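Formate dehydrogenase subunit beta (Desulfovibrio gigas, PDB 1H0H) serves as the electron-transfer subunit of a periplasmic tungsten formate dehydrogenase, carrying three [4Fe-4S] clusters for the reversible two-electron oxidation of formate to carbon dioxide. Local coordinates at residues T8-A13 / L66-D70; C14-Q18 / H38-P42; P79-A84 / S115-P121. One frame throughout, in Å; residues are numbered along the deposited sequence. Where two conformers were deposited one is given.

Interaction 1: T8-A13 / L66-D70; sequences TTRCTA and LFFPD. With SF4 (iron/sulfur cluster), chain L.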
loop_
_atom_site.group_PDB
_atom_site.type_symbol
_atom_site.label_atom_id
_atom_site.label_comp_id
_atom_site.label_asym_id
_atom_site.label_seq_id
_atom_site.Cartn_x
_atom_site.Cartn_y
_atom_site.Cartn_z
ATOM N N THR B 8 -18.002 12.006 -17.374
ATOM C CA THR B 8 -17.195 10.807 -17.652
ATOM C C THR B 8 -15.712 11.118 -17.793
ATOM O O THR B 8 -14.864 10.230 -17.615
ATOM C CB THR B 8 -17.677 10.045 -18.911
ATOM O OG1 THR B 8 -17.454 10.852 -20.075
ATOM C CG2 THR B 8 -19.187 9.793 -18.873
ATOM N N THR B 9 -15.364 12.371 -18.055
ATOM C CA THR B 9 -13.947 12.665 -18.205
ATOM C C THR B 9 -13.214 12.578 -16.859
ATOM O O THR B 9 -11.996 12.585 -16.829
ATOM C CB THR B 9 -13.668 14.040 -18.853
ATOM O OG1 THR B 9 -13.985 15.115 -17.936
ATOM C CG2 THR B 9 -14.543 14.266 -20.074
ATOM N N ARG B 10 -13.959 12.532 -15.759
ATOM C CA ARG B 10 -13.324 12.408 -14.448
ATOM C C ARG B 10 -13.436 11.009 -13.832
ATOM O O ARG B 10 -12.886 10.775 -12.757
ATOM C CB ARG B 10 -13.894 13.432 -13.457
ATOM C CG ARG B 10 -13.760 14.875 -13.893
ATOM C CD ARG B 10 -14.279 15.849 -12.868
ATOM N NE ARG B 10 -13.459 15.874 -11.663
ATOM C CZ ARG B 10 -12.479 16.751 -11.487
ATOM N NH1 ARG B 10 -12.233 17.624 -12.457
ATOM N NH2 ARG B 10 -11.747 16.763 -10.359
ATOM N N CYS B 11 -14.122 10.086 -14.491
ATOM C CA CYS B 11 -14.332 8.738 -13.934
ATOM C C CYS B 11 -13.098 7.854 -14.096
ATOM O O CYS B 11 -12.524 7.755 -15.173
ATOM C CB CYS B 11 -15.556 8.091 -14.619
ATOM S SG CYS B 11 -15.916 6.368 -14.192
ATOM N N THR B 12 -12.690 7.194 -13.028
ATOM C CA THR B 12 -11.546 6.306 -13.105
ATOM C C THR B 12 -11.988 4.851 -13.151
ATOM O O THR B 12 -11.155 3.953 -13.095
ATOM C CB THR B 12 -10.630 6.521 -11.906
ATOM O OG1 THR B 12 -11.425 6.475 -10.717
ATOM C CG2 THR B 12 -10.017 7.915 -11.936
ATOM N N ALA B 13 -13.295 4.632 -13.249
ATOM C CA ALA B 13 -13.847 3.288 -13.246
ATOM C C ALA B 13 -13.426 2.536 -11.965
ATOM O O ALA B 13 -13.152 1.329 -11.982
ATOM C CB ALA B 13 -13.462 2.532 -14.532
ATOM N N LEU B 66 -12.576 4.389 -22.338
ATOM C CA LEU B 66 -13.733 5.226 -22.051
ATOM C C LEU B 66 -14.694 4.566 -21.107
ATOM O O LEU B 66 -15.102 3.429 -21.317
ATOM C CB LEU B 66 -14.479 5.589 -23.341
ATOM C CG LEU B 66 -13.597 6.224 -24.416
ATOM C CD1 LEU B 66 -14.413 6.622 -25.655
ATOM C CD2 LEU B 66 -12.832 7.430 -23.851
ATOM N N PHE B 67 -15.079 5.316 -20.091
ATOM C CA PHE B 67 -15.927 4.815 -19.032
ATOM C C PHE B 67 -17.278 5.546 -19.003
ATOM O O PHE B 67 -17.335 6.751 -19.198
ATOM C CB PHE B 67 -15.217 4.989 -17.691
ATOM C CG PHE B 67 -13.815 4.419 -17.655
ATOM C CD1 PHE B 67 -13.546 3.169 -18.174
ATOM C CD2 PHE B 67 -12.768 5.134 -17.092
ATOM C CE1 PHE B 67 -12.257 2.648 -18.149
ATOM C CE2 PHE B 67 -11.478 4.616 -17.067
ATOM C CZ PHE B 67 -11.223 3.359 -17.574
ATOM N N PHE B 68 -18.330 4.801 -18.692
ATOM C CA PHE B 68 -19.701 5.306 -18.652
ATOM C C PHE B 68 -20.460 4.614 -17.517
ATOM O O PHE B 68 -20.860 3.456 -17.642
ATOM C CB PHE B 68 -20.365 4.975 -20.000
ATOM C CG PHE B 68 -21.566 5.797 -20.316
ATOM C CD1 PHE B 68 -21.433 7.052 -20.909
ATOM C CD2 PHE B 68 -22.831 5.309 -20.085
ATOM C CE1 PHE B 68 -22.578 7.830 -21.230
ATOM C CE2 PHE B 68 -23.956 6.076 -20.387
ATOM C CZ PHE B 68 -23.829 7.329 -20.962
ATOM N N PRO B 69 -20.651 5.298 -16.398
ATOM C CA PRO B 69 -21.347 4.714 -15.231
ATOM C C PRO B 69 -22.861 4.833 -15.432
ATOM O O PRO B 69 -23.513 5.739 -14.909
ATOM C CB PRO B 69 -20.905 5.598 -14.062
ATOM C CG PRO B 69 -20.342 6.816 -14.638
ATOM C CD PRO B 69 -20.179 6.662 -16.147
ATOM N N ASP B 70 -23.396 3.856 -16.154
ATOM C CA ASP B 70 -24.753 3.859 -16.653
ATOM C C ASP B 70 -25.800 3.629 -15.560
ATOM O O ASP B 70 -25.552 2.932 -14.582
ATOM C CB ASP B 70 -24.830 2.789 -17.745
ATOM C CG ASP B 70 -25.895 3.052 -18.741
ATOM O OD1 ASP B 70 -26.648 4.039 -18.585
ATOM O OD2 ASP B 70 -26.062 2.294 -19.714
HETATM FE FE1 SF4 L . -17.080 7.923 -9.720
HETATM FE FE2 SF4 L . -18.344 5.537 -10.348
HETATM FE FE3 SF4 L . -16.427 6.560 -12.046
HETATM FE FE4 SF4 L . -15.687 5.566 -9.497
HETATM S S1 SF4 L . -16.556 4.389 -11.217
HETATM S S2 SF4 L . -14.957 7.527 -10.554
HETATM S S3 SF4 L . -17.599 6.140 -8.322
HETATM S S4 SF4 L . -18.517 7.516 -11.480
HETATM O O HOH W 1 -14.152 8.230 -19.487
#
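Loop 8-13 packs against strand 62-70, chiefly on Phe67. The Phe67 ring lies in the bend made by residues 11-13. Ala13 CB sits almost on the ring normal, 3.5 Å from the centroid, a CH-pi contact over the face, while Cys11 O approaches the ring edge, 3.3 Å from Phe67 CD2. Thr8 reaches the strand from the short 3-10 turn, its CB 3.3 Å from Phe67 O and its CG2 4.1 Å from Phe68 CD1; its OG1 is hydrogen-bonded to the carbonyl of Leu200. No direct hydrogen bond joins the two backbones. Instead a water donates to Thr8 O (2.8 Å) and accepts from Phe67 N (3.1 Å). Cys11 is the third main participant: its SG packs 3.8 Å from Phe67 CB, obliquely to the ring. The same Cys11 SG ligates cluster atom FE3 at 2.2 Å. A weak hydrogen bond from Ala13 N to Cys11 SG (3.3 Å) adds to the polar surroundings of the thiolate. With Pro69 CG 3.7 Å from the cluster sulfur S4, the strand also lines the pocket. Cys11 opens the CxxCxxC run (Cys11, Cys14, Cys17) of a ferredoxin-type [4Fe-4S] site, whose fourth cysteine, Cys156, is remote in sequence.

Interaction 2: C14-Q18 / H38-P42; sequences CRGCQ and HQNPP. With SF4 (iron/sulfur cluster), chain L.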
loop_
_atom_site.group_PDB
_atom_site.type_symbol
_atom_site.label_atom_id
_atom_site.label_comp_id
_atom_site.label_asym_id
_atom_site.label_seq_id
_atom_site.Cartn_x
_atom_site.Cartn_y
_atom_site.Cartn_z
ATOM N N CYS B 14 -13.391 3.271 -10.851
ATOM C CA CYS B 14 -13.046 2.680 -9.552
ATOM C C CYS B 14 -14.150 1.697 -9.118
ATOM O O CYS B 14 -13.965 0.876 -8.224
ATOM C CB CYS B 14 -12.866 3.805 -8.512
ATOM S SG CYS B 14 -14.347 4.546 -7.826
ATOM N N ARG B 15 -15.296 1.783 -9.786
ATOM C CA ARG B 15 -16.466 0.948 -9.470
ATOM C C ARG B 15 -17.062 1.125 -8.055
ATOM O O ARG B 15 -17.893 0.346 -7.580
ATOM C CB ARG B 15 -16.295 -0.496 -9.947
ATOM C CG ARG B 15 -16.464 -0.563 -11.475
ATOM C CD ARG B 15 -16.692 -1.960 -12.022
ATOM N NE ARG B 15 -15.427 -2.671 -12.135
ATOM C CZ ARG B 15 -15.232 -3.681 -12.947
ATOM N NH1 ARG B 15 -16.249 -4.115 -13.718
ATOM N NH2 ARG B 15 -14.038 -4.274 -12.982
ATOM N N GLY B 16 -16.657 2.189 -7.382
ATOM C CA GLY B 16 -17.286 2.540 -6.114
ATOM C C GLY B 16 -18.815 2.726 -6.238
ATOM O O GLY B 16 -19.562 2.211 -5.409
ATOM N N CYS B 17 -19.264 3.447 -7.272
ATOM C CA CYS B 17 -20.694 3.686 -7.488
ATOM C C CYS B 17 -21.471 2.375 -7.721
ATOM O O CYS B 17 -22.575 2.183 -7.176
ATOM C CB CYS B 17 -20.921 4.644 -8.689
ATOM S SG CYS B 17 -20.114 4.122 -10.221
ATOM N N GLN B 18 -20.907 1.494 -8.537
ATOM C CA GLN B 18 -21.562 0.222 -8.866
ATOM C C GLN B 18 -21.815 -0.575 -7.606
ATOM O O GLN B 18 -22.936 -1.023 -7.370
ATOM C CB GLN B 18 -20.730 -0.582 -9.880
ATOM C CG GLN B 18 -21.314 -1.909 -10.303
ATOM C CD GLN B 18 -20.559 -2.553 -11.456
ATOM O OE1 GLN B 18 -20.265 -1.912 -12.477
ATOM N NE2 GLN B 18 -20.237 -3.805 -11.290
ATOM N N HIS B 38 -12.958 -6.138 -18.605
ATOM C CA HIS B 38 -13.012 -5.853 -17.177
ATOM C C HIS B 38 -14.410 -5.469 -16.736
ATOM O O HIS B 38 -14.773 -5.696 -15.596
ATOM C CB HIS B 38 -12.005 -4.779 -16.808
ATOM C CG HIS B 38 -10.595 -5.281 -16.809
ATOM N ND1 HIS B 38 -10.086 -6.034 -15.781
ATOM C CD2 HIS B 38 -9.587 -5.134 -17.704
ATOM C CE1 HIS B 38 -8.828 -6.361 -16.048
ATOM N NE2 HIS B 38 -8.499 -5.828 -17.209
ATOM N N GLN B 39 -15.212 -4.945 -17.660
ATOM C CA GLN B 39 -16.584 -4.578 -17.313
ATOM C C GLN B 39 -17.388 -5.844 -16.930
ATOM O O GLN B 39 -17.233 -6.906 -17.549
ATOM C CB GLN B 39 -17.247 -3.871 -18.491
ATOM C CG GLN B 39 -18.751 -3.715 -18.323
ATOM C CD GLN B 39 -19.403 -3.189 -19.604
ATOM O OE1 GLN B 39 -18.749 -2.512 -20.408
ATOM N NE2 GLN B 39 -20.668 -3.532 -19.812
ATOM N N ASN B 40 -18.169 -5.752 -15.865
ATOM C CA ASN B 40 -19.008 -6.872 -15.412
ATOM C C ASN B 40 -19.917 -6.394 -14.284
ATOM O O ASN B 40 -19.463 -5.627 -13.426
ATOM C CB ASN B 40 -18.130 -8.065 -14.968
ATOM C CG ASN B 40 -18.292 -9.276 -15.884
ATOM O OD1 ASN B 40 -19.395 -9.548 -16.378
ATOM N ND2 ASN B 40 -17.196 -10.008 -16.113
ATOM N N PRO B 41 -21.207 -6.728 -14.308
ATOM C CA PRO B 41 -21.857 -7.526 -15.363
ATOM C C PRO B 41 -21.867 -6.830 -16.745
ATOM O O PRO B 41 -21.560 -5.650 -16.878
ATOM C CB PRO B 41 -23.293 -7.693 -14.860
ATOM C CG PRO B 41 -23.330 -7.192 -13.448
ATOM C CD PRO B 41 -22.153 -6.301 -13.260
ATOM N N PRO B 42 -22.197 -7.589 -17.765
ATOM C CA PRO B 42 -22.178 -7.106 -19.154
ATOM C C PRO B 42 -23.223 -6.045 -19.425
ATOM O O PRO B 42 -23.073 -5.241 -20.346
ATOM C CB PRO B 42 -22.571 -8.351 -19.972
ATOM C CG PRO B 42 -22.416 -9.465 -19.091
ATOM C CD PRO B 42 -22.570 -9.005 -17.661
HETATM FE FE1 SF4 L . -17.080 7.923 -9.720
HETATM FE FE2 SF4 L . -18.344 5.537 -10.348
HETATM FE FE3 SF4 L . -16.427 6.560 -12.046
HETATM FE FE4 SF4 L . -15.687 5.566 -9.497
HETATM S S1 SF4 L . -16.556 4.389 -11.217
HETATM S S2 SF4 L . -14.957 7.527 -10.554
HETATM S S3 SF4 L . -17.599 6.140 -8.322
HETATM S S4 SF4 L . -18.517 7.516 -11.480
#
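Cys14, Arg15 and Cys17 illustrate how a CxxC segment can face a cluster on one side and the loop 38-42 on the other. Cys14 SG ligates FE4 at 2.4 Å and accepts a hydrogen bond from Gly16 N (3.3 Å). Arg15, at the N-cap position, has its backbone N 3.2 Å from the cluster sulfur S1, yet its side chain runs the other way, to the carbonyl of His38: NH1 donates to His38 O at 2.9 Å and NH2 more weakly to the same oxygen at 3.1 Å. Arg15 NE and NH2 also take part in salt bridges to the alpha subunit, so this loop contact belongs to the subunit interface. Gly16 opens the helix, and Cys17 SG then binds FE2 at 2.3 Å. One residue on, the extended side chain of Gln18 places NE2 2.9 Å from Asn40 O, a good hydrogen bond just before the cis peptide bond of Pro41, whose CD lies 3.7 Å from the same NE2. In this contact, then, Arg15 and Gln18 both take backbone carbonyls of the loop. Gln18 OE1 accepts from Val52 N and Gln39 OE1 from Met54 N, so the start of helix 16-25 and the loop are both tied to strand 51-59.

Interaction 3: P79-A84 / S115-P121; sequences PCKATA and SVISACP. With SF4 (iron/sulfur cluster), chain N.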
loop_
_atom_site.group_PDB
_atom_site.type_symbol
_atom_site.label_atom_id
_atom_site.label_comp_id
_atom_site.label_asym_id
_atom_site.label_seq_id
_atom_site.Cartn_x
_atom_site.Cartn_y
_atom_site.Cartn_z
ATOM N N PRO B 79 -40.977 7.845 -21.111
ATOM C CA PRO B 79 -41.729 6.959 -21.997
ATOM C C PRO B 79 -42.028 5.596 -21.364
ATOM O O PRO B 79 -43.029 5.007 -21.730
ATOM C CB PRO B 79 -40.835 6.808 -23.235
ATOM C CG PRO B 79 -39.532 7.366 -22.887
ATOM C CD PRO B 79 -39.618 8.138 -21.610
ATOM N N CYS B 80 -41.198 5.104 -20.461
ATOM C CA CYS B 80 -41.508 3.834 -19.807
ATOM C C CYS B 80 -42.832 3.941 -19.086
ATOM O O CYS B 80 -43.712 3.088 -19.254
ATOM C CB CYS B 80 -40.411 3.446 -18.828
ATOM S SG CYS B 80 -40.082 4.719 -17.611
ATOM N N LYS B 81 -42.986 5.002 -18.294
ATOM C CA LYS B 81 -44.259 5.233 -17.592
ATOM C C LYS B 81 -45.418 5.513 -18.529
ATOM O O LYS B 81 -46.556 5.064 -18.303
ATOM C CB LYS B 81 -44.165 6.399 -16.624
ATOM C CG LYS B 81 -45.475 6.602 -15.810
ATOM C CD LYS B 81 -45.294 7.658 -14.724
ATOM C CE LYS B 81 -46.624 8.212 -14.238
ATOM N NZ LYS B 81 -47.496 7.146 -13.746
ATOM N N ALA B 82 -45.158 6.295 -19.566
ATOM C CA ALA B 82 -46.217 6.638 -20.498
ATOM C C ALA B 82 -46.874 5.367 -21.059
ATOM O O ALA B 82 -48.076 5.318 -21.267
ATOM C CB ALA B 82 -45.663 7.509 -21.617
ATOM N N THR B 83 -46.050 4.357 -21.309
ATOM C CA THR B 83 -46.492 3.066 -21.837
ATOM C C THR B 83 -47.203 2.254 -20.768
ATOM O O THR B 83 -48.299 1.747 -20.961
ATOM C CB THR B 83 -45.263 2.294 -22.309
ATOM O OG1 THR B 83 -44.722 2.958 -23.461
ATOM C CG2 THR B 83 -45.642 0.901 -22.796
ATOM N N ALA B 84 -46.556 2.153 -19.621
ATOM C CA ALA B 84 -47.115 1.407 -18.505
ATOM C C ALA B 84 -48.452 1.962 -18.054
ATOM O O ALA B 84 -49.324 1.188 -17.664
ATOM C CB ALA B 84 -46.108 1.381 -17.343
ATOM N N SER B 115 -43.283 -3.986 -23.821
ATOM C CA SER B 115 -43.502 -2.690 -24.424
ATOM C C SER B 115 -42.902 -1.613 -23.544
ATOM O O SER B 115 -42.387 -0.620 -24.052
ATOM C CB SER B 115 -44.996 -2.426 -24.624
ATOM O OG SER B 115 -45.509 -3.162 -25.737
ATOM N N VAL B 116 -42.947 -1.833 -22.229
ATOM C CA VAL B 116 -42.380 -0.886 -21.260
ATOM C C VAL B 116 -40.860 -0.838 -21.480
ATOM O O VAL B 116 -40.286 0.241 -21.609
ATOM C CB VAL B 116 -42.726 -1.300 -19.805
ATOM C CG1 VAL B 116 -42.027 -0.404 -18.752
ATOM C CG2 VAL B 116 -44.221 -1.266 -19.606
ATOM N N ILE B 117 -40.223 -2.003 -21.583
ATOM C CA ILE B 117 -38.769 -2.044 -21.769
ATOM C C ILE B 117 -38.382 -1.456 -23.124
ATOM O O ILE B 117 -37.465 -0.650 -23.186
ATOM C CB ILE B 117 -38.211 -3.471 -21.595
ATOM C CG1 ILE B 117 -38.505 -3.982 -20.187
ATOM C CG2 ILE B 117 -36.679 -3.527 -21.840
ATOM C CD1 ILE B 117 -38.037 -5.436 -19.949
ATOM N N SER B 118 -39.114 -1.802 -24.189
ATOM C CA SER B 118 -38.770 -1.258 -25.509
ATOM C C SER B 118 -39.000 0.253 -25.605
ATOM O O SER B 118 -38.385 0.896 -26.439
ATOM C CB SER B 118 -39.489 -1.955 -26.677
ATOM O OG SER B 118 -40.890 -1.865 -26.571
ATOM N N ALA B 119 -39.898 0.816 -24.791
ATOM C CA ALA B 119 -40.136 2.273 -24.814
ATOM C C ALA B 119 -38.932 3.057 -24.305
ATOM O O ALA B 119 -38.791 4.245 -24.583
ATOM C CB ALA B 119 -41.360 2.642 -23.961
ATOM N N CYS B 120 -38.097 2.423 -23.500
ATOM C CA CYS B 120 -36.903 3.113 -23.004
ATOM C C CYS B 120 -35.836 3.285 -24.089
ATOM O O CYS B 120 -35.241 2.323 -24.557
ATOM C CB CYS B 120 -36.298 2.390 -21.825
ATOM S SG CYS B 120 -34.797 3.214 -21.245
ATOM N N PRO B 121 -35.562 4.524 -24.451
ATOM C CA PRO B 121 -34.581 4.818 -25.502
ATOM C C PRO B 121 -33.193 4.392 -25.069
ATOM O O PRO B 121 -32.314 4.199 -25.908
ATOM C CB PRO B 121 -34.632 6.347 -25.607
ATOM C CG PRO B 121 -35.923 6.736 -24.963
ATOM C CD PRO B 121 -36.160 5.739 -23.881
HETATM FE FE1 SF4 N . -35.689 4.469 -19.599
HETATM FE FE2 SF4 N . -35.217 5.435 -17.059
HETATM FE FE3 SF4 N . -36.128 7.159 -19.158
HETATM FE FE4 SF4 N . -37.821 5.238 -18.118
HETATM S S1 SF4 N . -36.974 7.140 -16.988
HETATM S S2 SF4 N . -37.546 5.637 -20.254
HETATM S S3 SF4 N . -36.290 3.502 -17.631
HETATM S S4 SF4 N . -34.044 6.023 -18.991
#
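Cys80 lies on helix 79-84 and Cys120 just follows helix 113-119, so two packed helices bring ligands to one cluster. The segments run nearly antiparallel, at 153°, with axes 7.9 Å apart, and Cys80 and Val116 bring their CA atoms within 5.0 Å. Thr83, in the m rotamer, turns its hydroxyl back along its own helix to donate to Pro79 O (3.2 Å). That leaves Thr83 CG2 to pack 3.9 Å from Ser115 CB, while Thr83 OG1 also touches Ala119 CB at 3.4 Å. Val116, chi1 t, sets CG1 4.2 Å from Cys80 CB and CG2 4.0 Å from Ala84 CB. Through different rotamers, p for Cys80 and t for Cys120, both SG atoms reach the same cluster from different backbone positions, Cys80 SG binding FE4 at 2.4 Å and Cys120 SG binding FE1. Pro79 CB lies 3.5 Å from Ala119 O, and Pro79 CG meets Pro121 CD at 3.9 Å. Around the pair, strand 101-103 sets Val101 against Cys80 and Phe103 against both Cys80 and Val116, strand 92-94 packs Ile92 on Ala84 and Val116, and Met134 of strand 134-135 touches Val116 and Ile117.

Interactions 1 and 2 share one cluster and are parts of a single site: loop 8-13 runs directly into segment 14-18, together giving it Cys11, Cys14 and Cys17, with Cys156 as the fourth ligand. Their centres are 10 Å apart, and they touch where Pro69 CB lies 4.2 Å from Cys17 SG; along the chain interaction 2 is nested within the loop that interaction 1 closes. Both also reach the alpha subunit. Interaction 3 serves a different cluster across the chain's centre, its own centre about 26 Å from those of the other two, and touches no other chain of the assembly. Cys21, just beyond interaction 2, ligates the remaining cluster, consistent with a relay of three.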